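Local coordinates for protein iodotyrosine deiodinase (Thermotoga neapolitana, PDB 6TYK) that uses FMN to remove halogen reductively from iodinated, brominated and chlorinated tyrosines as a homodimeric member of the nitroreductase family, at residues R16-P22 / P163-D169; K57-R61 / L95-L101. One frame throughout, in Å; residues are numbered along the deposited sequence.

Overall arrangement
From the N terminus the chain runs through helix 4-10 into the loop 16-22, whose partner comes some 140 residues later, the end of strand 156-165 and the turn after it; their meeting, contact 1, closes the larger loop. Contact 2 is nested inside it: residues 57-61 of helix 54-74 meet 95-101, where helix 94-97 gives way to strand 100-107. The strands of the two contacts are neighbours in the antiparallel sheet, and V164 N and Y100 O lie 2.8 Å apart, a probable hydrogen bond. P22 also packs on P99, joining the N-terminal loop to the helix-to-strand turn, to which contact 2 fixes helix 54-74, contact centres about 11 Å apart.

Contact 1: R16-P22 / P163-D169; sequences RFKKEKP and PVGYPDD
A chi1 of 178° swings the D168 carboxylate away from its own amide nitrogen and toward R16, whose chain bends at chi3 (52°), which folds NE back to the D168 backbone. The arginine thus holds D168 twice: NE donates to D168 O at 2.8 Å, meeting the oxygen almost head-on and close to the guanidinium plane, while NH2 forms a salt bridge with D168 OD2 at 3.1 Å. The guanidinium and carboxylate planes are 38° apart, and a water over the guanidinium face donates to both D168 OD2 and F17 O.

Between these charged groups and the tyrosine, the backbones pair at a single beta bridge, F17 with P167. D168 N donates to R16 O, and K18 N to Y166 O at 2.9 Å. The loop between helices 4-10 and 24-35 is thereby laid against the chain leaving strand 156-165, part of the antiparallel sheet of the nitroreductase fold. Inward of the bridge, the ring of F17 comes down beside G165, whose N is 3.5 Å from F17 CE1, and its CE2 and CZ touch P163 CB; F94 of helix 94-97 packs against both F17 and P163. This end of the contact approaches the active site, the P163 side chain lying about 8 Å from the bound FMN.

Y166 fills the other end. CG of P22 sits over one face of its ring in a CH-pi contact, 3.8 Å from the centroid and displaced toward the rim, and E20 CG approaches Y166 CD2 to 3.6 Å with the carboxylate steeply inclined to the ring. A second water accepts from Y166 N and donates to K18 O and E20 O, bridging the turn of the loop to the Y166 backbone.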
loop_
_atom_site.group_PDB
_atom_site.type_symbol
_atom_site.label_atom_id
_atom_site.label_comp_id
_atom_site.label_asym_id
_atom_site.label_seq_id
_atom_site.Cartn_x
_atom_site.Cartn_y
_atom_site.Cartn_z
ATOM N N ARG A 16 -15.284 3.615 15.767
ATOM C CA ARG A 16 -16.341 4.371 16.435
ATOM C C ARG A 16 -16.406 5.733 15.787
ATOM O O ARG A 16 -15.457 6.515 15.883
ATOM C CB ARG A 16 -16.032 4.564 17.923
ATOM C CG ARG A 16 -16.129 3.315 18.767
ATOM C CD ARG A 16 -15.754 3.595 20.225
ATOM N NE ARG A 16 -16.512 4.717 20.776
ATOM C CZ ARG A 16 -17.717 4.611 21.329
ATOM N NH1 ARG A 16 -18.314 3.428 21.430
ATOM N NH2 ARG A 16 -18.325 5.694 21.783
ATOM N N PHE A 17 -17.524 6.019 15.137
ATOM C CA PHE A 17 -17.675 7.258 14.395
ATOM C C PHE A 17 -18.809 8.099 14.930
ATOM O O PHE A 17 -19.783 7.577 15.459
ATOM C CB PHE A 17 -17.952 6.949 12.930
ATOM C CG PHE A 17 -16.811 6.264 12.245
ATOM C CD1 PHE A 17 -15.795 7.006 11.661
ATOM C CD2 PHE A 17 -16.747 4.883 12.185
ATOM C CE1 PHE A 17 -14.735 6.387 11.048
ATOM C CE2 PHE A 17 -15.687 4.255 11.572
ATOM C CZ PHE A 17 -14.685 5.006 10.990
ATOM N N LYS A 18 -18.670 9.410 14.782
ATOM C CA LYS A 18 -19.793 10.312 14.967
ATOM C C LYS A 18 -20.640 10.255 13.704
ATOM O O LYS A 18 -20.149 9.881 12.639
ATOM C CB LYS A 18 -19.288 11.737 15.175
ATOM C CG LYS A 18 -18.442 11.923 16.416
ATOM C CD LYS A 18 -17.956 13.354 16.532
ATOM C CE LYS A 18 -17.005 13.533 17.704
ATOM N NZ LYS A 18 -16.518 14.940 17.818
ATOM N N LYS A 19 -21.909 10.626 13.805
ATOM C CA LYS A 19 -22.755 10.663 12.614
ATOM C C LYS A 19 -22.610 11.970 11.836
ATOM O O LYS A 19 -22.952 12.034 10.648
ATOM C CB LYS A 19 -24.219 10.387 12.966
ATOM C CG LYS A 19 -24.484 8.921 13.300
ATOM C CD LYS A 19 -25.959 8.545 13.193
ATOM C CE LYS A 19 -26.746 8.974 14.423
ATOM N NZ LYS A 19 -28.116 8.383 14.439
ATOM N N GLU A 20 -22.085 13.001 12.494
ATOM C CA GLU A 20 -21.915 14.288 11.836
ATOM C C GLU A 20 -21.083 14.133 10.574
ATOM O O GLU A 20 -20.058 13.443 10.563
ATOM C CB GLU A 20 -21.339 15.351 12.777
ATOM C CG GLU A 20 -20.129 14.937 13.581
ATOM C CD GLU A 20 -19.565 16.099 14.384
ATOM O OE1 GLU A 20 -19.477 17.216 13.827
ATOM O OE2 GLU A 20 -19.223 15.901 15.569
ATOM N N LYS A 21 -21.550 14.764 9.504
ATOM C CA LYS A 21 -20.966 14.575 8.184
ATOM C C LYS A 21 -19.841 15.558 7.924
ATOM O O LYS A 21 -20.075 16.757 7.852
ATOM C CB LYS A 21 -22.033 14.760 7.112
ATOM C CG LYS A 21 -23.184 13.779 7.211
ATOM C CD LYS A 21 -24.258 14.132 6.208
ATOM C CE LYS A 21 -25.407 13.146 6.275
ATOM N NZ LYS A 21 -26.576 13.658 5.530
ATOM N N PRO A 22 -18.614 15.049 7.752
ATOM C CA PRO A 22 -17.518 15.920 7.330
ATOM C C PRO A 22 -17.819 16.502 5.961
ATOM O O PRO A 22 -18.511 15.867 5.158
ATOM C CB PRO A 22 -16.329 14.958 7.223
ATOM C CG PRO A 22 -16.695 13.771 8.052
ATOM C CD PRO A 22 -18.181 13.652 7.917
ATOM N N PRO A 163 -14.768 2.830 5.993
ATOM C CA PRO A 163 -15.672 3.770 6.656
ATOM C C PRO A 163 -14.874 5.005 7.036
ATOM O O PRO A 163 -13.756 4.875 7.545
ATOM C CB PRO A 163 -16.129 3.010 7.906
ATOM C CG PRO A 163 -15.830 1.563 7.603
ATOM C CD PRO A 163 -14.605 1.581 6.752
ATOM N N VAL A 164 -15.418 6.181 6.747
ATOM C CA VAL A 164 -14.736 7.432 7.042
ATOM C C VAL A 164 -15.682 8.384 7.747
ATOM O O VAL A 164 -16.838 8.529 7.363
ATOM C CB VAL A 164 -14.206 8.105 5.764
ATOM C CG1 VAL A 164 -13.569 9.460 6.099
ATOM C CG2 VAL A 164 -13.197 7.197 5.073
ATOM N N GLY A 165 -15.182 9.029 8.789
ATOM C CA GLY A 165 -15.955 10.029 9.490
ATOM C C GLY A 165 -15.129 10.582 10.627
ATOM O O GLY A 165 -13.938 10.294 10.744
ATOM N N TYR A 166 -15.757 11.395 11.462
ATOM C CA TYR A 166 -15.086 11.927 12.633
ATOM C C TYR A 166 -15.020 10.840 13.688
ATOM O O TYR A 166 -16.008 10.151 13.934
ATOM C CB TYR A 166 -15.870 13.118 13.181
ATOM C CG TYR A 166 -15.880 14.303 12.250
ATOM C CD1 TYR A 166 -14.696 14.930 11.902
ATOM C CD2 TYR A 166 -17.068 14.798 11.723
ATOM C CE1 TYR A 166 -14.688 16.021 11.065
ATOM C CE2 TYR A 166 -17.068 15.893 10.878
ATOM C CZ TYR A 166 -15.874 16.495 10.552
ATOM O OH TYR A 166 -15.859 17.585 9.714
ATOM N N PRO A 167 -13.852 10.684 14.329
ATOM C CA PRO A 167 -13.722 9.650 15.356
ATOM C C PRO A 167 -14.574 9.979 16.564
ATOM O O PRO A 167 -14.736 11.154 16.928
ATOM C CB PRO A 167 -12.237 9.714 15.739
ATOM C CG PRO A 167 -11.575 10.404 14.585
ATOM C CD PRO A 167 -12.588 11.401 14.116
ATOM N N ASP A 168 -15.110 8.940 17.189
ATOM C CA ASP A 168 -15.877 9.106 18.410
ATOM C C ASP A 168 -15.201 8.356 19.541
ATOM O O ASP A 168 -15.637 7.269 19.939
ATOM C CB ASP A 168 -17.300 8.595 18.222
ATOM C CG ASP A 168 -18.111 8.716 19.478
ATOM O OD1 ASP A 168 -17.845 9.665 20.234
ATOM O OD2 ASP A 168 -18.979 7.866 19.732
ATOM N N ASP A 169 -14.131 8.953 20.051
ATOM C CA ASP A 169 -13.312 8.350 21.099
ATOM C C ASP A 169 -12.916 6.909 20.803
ATOM O O ASP A 169 -13.304 5.981 21.514
ATOM C CB ASP A 169 -13.997 8.442 22.457
ATOM C CG ASP A 169 -13.045 8.127 23.594
ATOM O OD1 ASP A 169 -11.825 8.324 23.416
ATOM O OD2 ASP A 169 -13.503 7.684 24.658
HETATM O O HOH W 1 -19.283 5.982 17.818
HETATM O O HOH W 2 -18.520 11.526 11.349
#

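Contact 2: K57-R61 / L95-L101; sequences KGQIR and LKEAPYL
Two hydrogen bonds from K57 NZ reach the backbone where helix 94-97 ends: one to A98 O at 2.7 Å, tilted from the carbonyl plane, and one to K96 O at 3.1 Å from above its plane. A bend at chi3 (-37°) turns the end of the lysine toward these carbonyls, and a water that accepts from NZ also lies within hydrogen-bonding distance of P99 O. E54 forms a salt bridge with the ammonium group, which probably offsets its charge. Were the lysine replaced by an alanine, K96 O and A98 O would probably lose their shared donor and E54 its charged mate.

This is the passage from helix 94-97 to strand 100-107 of the nitroreductase sheet, against which helix 54-74 packs. Apolar contacts flank that join: K57 CG meets L101 CD1 at 3.9 Å, I60 adds a looser touch on the same methyl, and R61 CB lies 3.8 Å from L95 CB. L95 also touches Y138, which lines the flavin and iodotyrosine pockets.

Nearer the surface, R61 and K96 run side by side in the same direction, R61 NE 3.5 Å from K96 CB. A water in the guanidinium plane accepts from R61 NE at 2.8 Å and donates weakly to L95 O.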
loop_
_atom_site.group_PDB
_atom_site.type_symbol
_atom_site.label_atom_id
_atom_site.label_comp_id
_atom_site.label_asym_id
_atom_site.label_seq_id
_atom_site.Cartn_x
_atom_site.Cartn_y
_atom_site.Cartn_z
ATOM N N LYS A 57 -26.116 1.751 2.671
ATOM C CA LYS A 57 -25.204 1.417 3.762
ATOM C C LYS A 57 -25.769 0.265 4.560
ATOM O O LYS A 57 -25.038 -0.623 4.970
ATOM C CB LYS A 57 -24.951 2.616 4.692
ATOM C CG LYS A 57 -24.158 3.738 4.038
ATOM C CD LYS A 57 -23.604 4.744 5.037
ATOM C CE LYS A 57 -24.546 5.015 6.174
ATOM N NZ LYS A 57 -24.094 6.176 6.983
ATOM N N GLY A 58 -27.081 0.282 4.771
ATOM C CA GLY A 58 -27.727 -0.777 5.518
ATOM C C GLY A 58 -27.608 -2.115 4.815
ATOM O O GLY A 58 -27.354 -3.140 5.455
ATOM N N GLN A 59 -27.796 -2.117 3.499
ATOM C CA GLN A 59 -27.656 -3.344 2.722
ATOM C C GLN A 59 -26.232 -3.869 2.809
ATOM O O GLN A 59 -26.011 -5.064 3.014
ATOM C CB GLN A 59 -28.046 -3.114 1.264
ATOM C CG GLN A 59 -29.513 -2.785 1.049
ATOM C CD GLN A 59 -29.804 -2.388 -0.384
ATOM O OE1 GLN A 59 -29.102 -1.563 -0.967
ATOM N NE2 GLN A 59 -30.840 -2.978 -0.961
ATOM N N ILE A 60 -25.263 -2.970 2.670
ATOM C CA ILE A 60 -23.864 -3.356 2.756
ATOM C C ILE A 60 -23.567 -3.905 4.143
ATOM O O ILE A 60 -22.943 -4.953 4.279
ATOM C CB ILE A 60 -22.938 -2.176 2.418
ATOM C CG1 ILE A 60 -23.055 -1.856 0.922
ATOM C CG2 ILE A 60 -21.489 -2.503 2.774
ATOM C CD1 ILE A 60 -22.334 -0.601 0.495
ATOM N N ARG A 61 -24.049 -3.216 5.170
ATOM C CA ARG A 61 -23.831 -3.664 6.538
ATOM C C ARG A 61 -24.382 -5.054 6.754
ATOM O O ARG A 61 -23.702 -5.912 7.300
ATOM C CB ARG A 61 -24.481 -2.718 7.540
ATOM C CG ARG A 61 -24.313 -3.175 8.983
ATOM C CD ARG A 61 -24.702 -2.075 9.947
ATOM N NE ARG A 61 -26.030 -1.549 9.651
ATOM C CZ ARG A 61 -27.159 -2.155 9.987
ATOM N NH1 ARG A 61 -27.120 -3.316 10.630
ATOM N NH2 ARG A 61 -28.322 -1.599 9.679
ATOM N N LEU A 95 -20.473 0.387 9.924
ATOM C CA LEU A 95 -20.969 0.408 8.550
ATOM C C LEU A 95 -22.280 1.185 8.452
ATOM O O LEU A 95 -22.703 1.571 7.355
ATOM C CB LEU A 95 -21.137 -1.018 8.019
ATOM C CG LEU A 95 -19.829 -1.788 7.812
ATOM C CD1 LEU A 95 -20.126 -3.214 7.375
ATOM C CD2 LEU A 95 -18.908 -1.098 6.802
ATOM N N LYS A 96 -22.905 1.419 9.604
ATOM C CA LYS A 96 -24.066 2.297 9.700
ATOM C C LYS A 96 -23.690 3.690 10.198
ATOM O O LYS A 96 -24.177 4.683 9.662
ATOM C CB LYS A 96 -25.128 1.688 10.623
ATOM C CG LYS A 96 -26.285 2.627 10.962
ATOM C CD LYS A 96 -27.320 1.923 11.832
ATOM C CE LYS A 96 -28.401 2.881 12.311
ATOM N NZ LYS A 96 -29.071 3.580 11.180
ATOM N N GLU A 97 -22.831 3.770 11.217
ATOM C CA GLU A 97 -22.518 5.062 11.838
ATOM C C GLU A 97 -21.677 5.990 10.965
ATOM O O GLU A 97 -21.897 7.204 10.947
ATOM C CB GLU A 97 -21.813 4.873 13.183
ATOM C CG GLU A 97 -22.619 4.092 14.219
ATOM C CD GLU A 97 -23.931 4.766 14.607
ATOM O OE1 GLU A 97 -24.969 4.479 13.965
ATOM O OE2 GLU A 97 -23.926 5.572 15.568
ATOM N N ALA A 98 -20.708 5.429 10.250
ATOM C CA ALA A 98 -19.830 6.249 9.426
ATOM C C ALA A 98 -20.648 6.983 8.368
ATOM O O ALA A 98 -21.474 6.380 7.689
ATOM C CB ALA A 98 -18.760 5.385 8.781
ATOM N N PRO A 99 -20.422 8.292 8.235
ATOM C CA PRO A 99 -21.143 9.079 7.226
ATOM C C PRO A 99 -20.759 8.701 5.801
ATOM O O PRO A 99 -21.564 8.878 4.888
ATOM C CB PRO A 99 -20.735 10.524 7.542
ATOM C CG PRO A 99 -19.462 10.402 8.312
ATOM C CD PRO A 99 -19.588 9.134 9.105
ATOM N N TYR A 100 -19.554 8.171 5.623
ATOM C CA TYR A 100 -19.105 7.723 4.315
ATOM C C TYR A 100 -18.606 6.298 4.408
ATOM O O TYR A 100 -17.868 5.968 5.339
ATOM C CB TYR A 100 -17.918 8.555 3.830
ATOM C CG TYR A 100 -18.140 10.032 3.653
ATOM C CD1 TYR A 100 -18.829 10.523 2.557
ATOM C CD2 TYR A 100 -17.597 10.940 4.547
ATOM C CE1 TYR A 100 -19.006 11.879 2.380
ATOM C CE2 TYR A 100 -17.766 12.297 4.377
ATOM C CZ TYR A 100 -18.474 12.758 3.294
ATOM O OH TYR A 100 -18.644 14.108 3.127
ATOM N N LEU A 101 -18.985 5.462 3.445
ATOM C CA LEU A 101 -18.239 4.238 3.195
ATOM C C LEU A 101 -17.505 4.434 1.883
ATOM O O LEU A 101 -18.120 4.524 0.816
ATOM C CB LEU A 101 -19.139 3.013 3.113
ATOM C CG LEU A 101 -20.082 2.804 4.290
ATOM C CD1 LEU A 101 -20.892 1.541 4.064
ATOM C CD2 LEU A 101 -19.302 2.719 5.594
HETATM O O HOH W 3 -24.175 8.552 5.300
HETATM O O HOH W 4 -25.834 0.568 7.802
#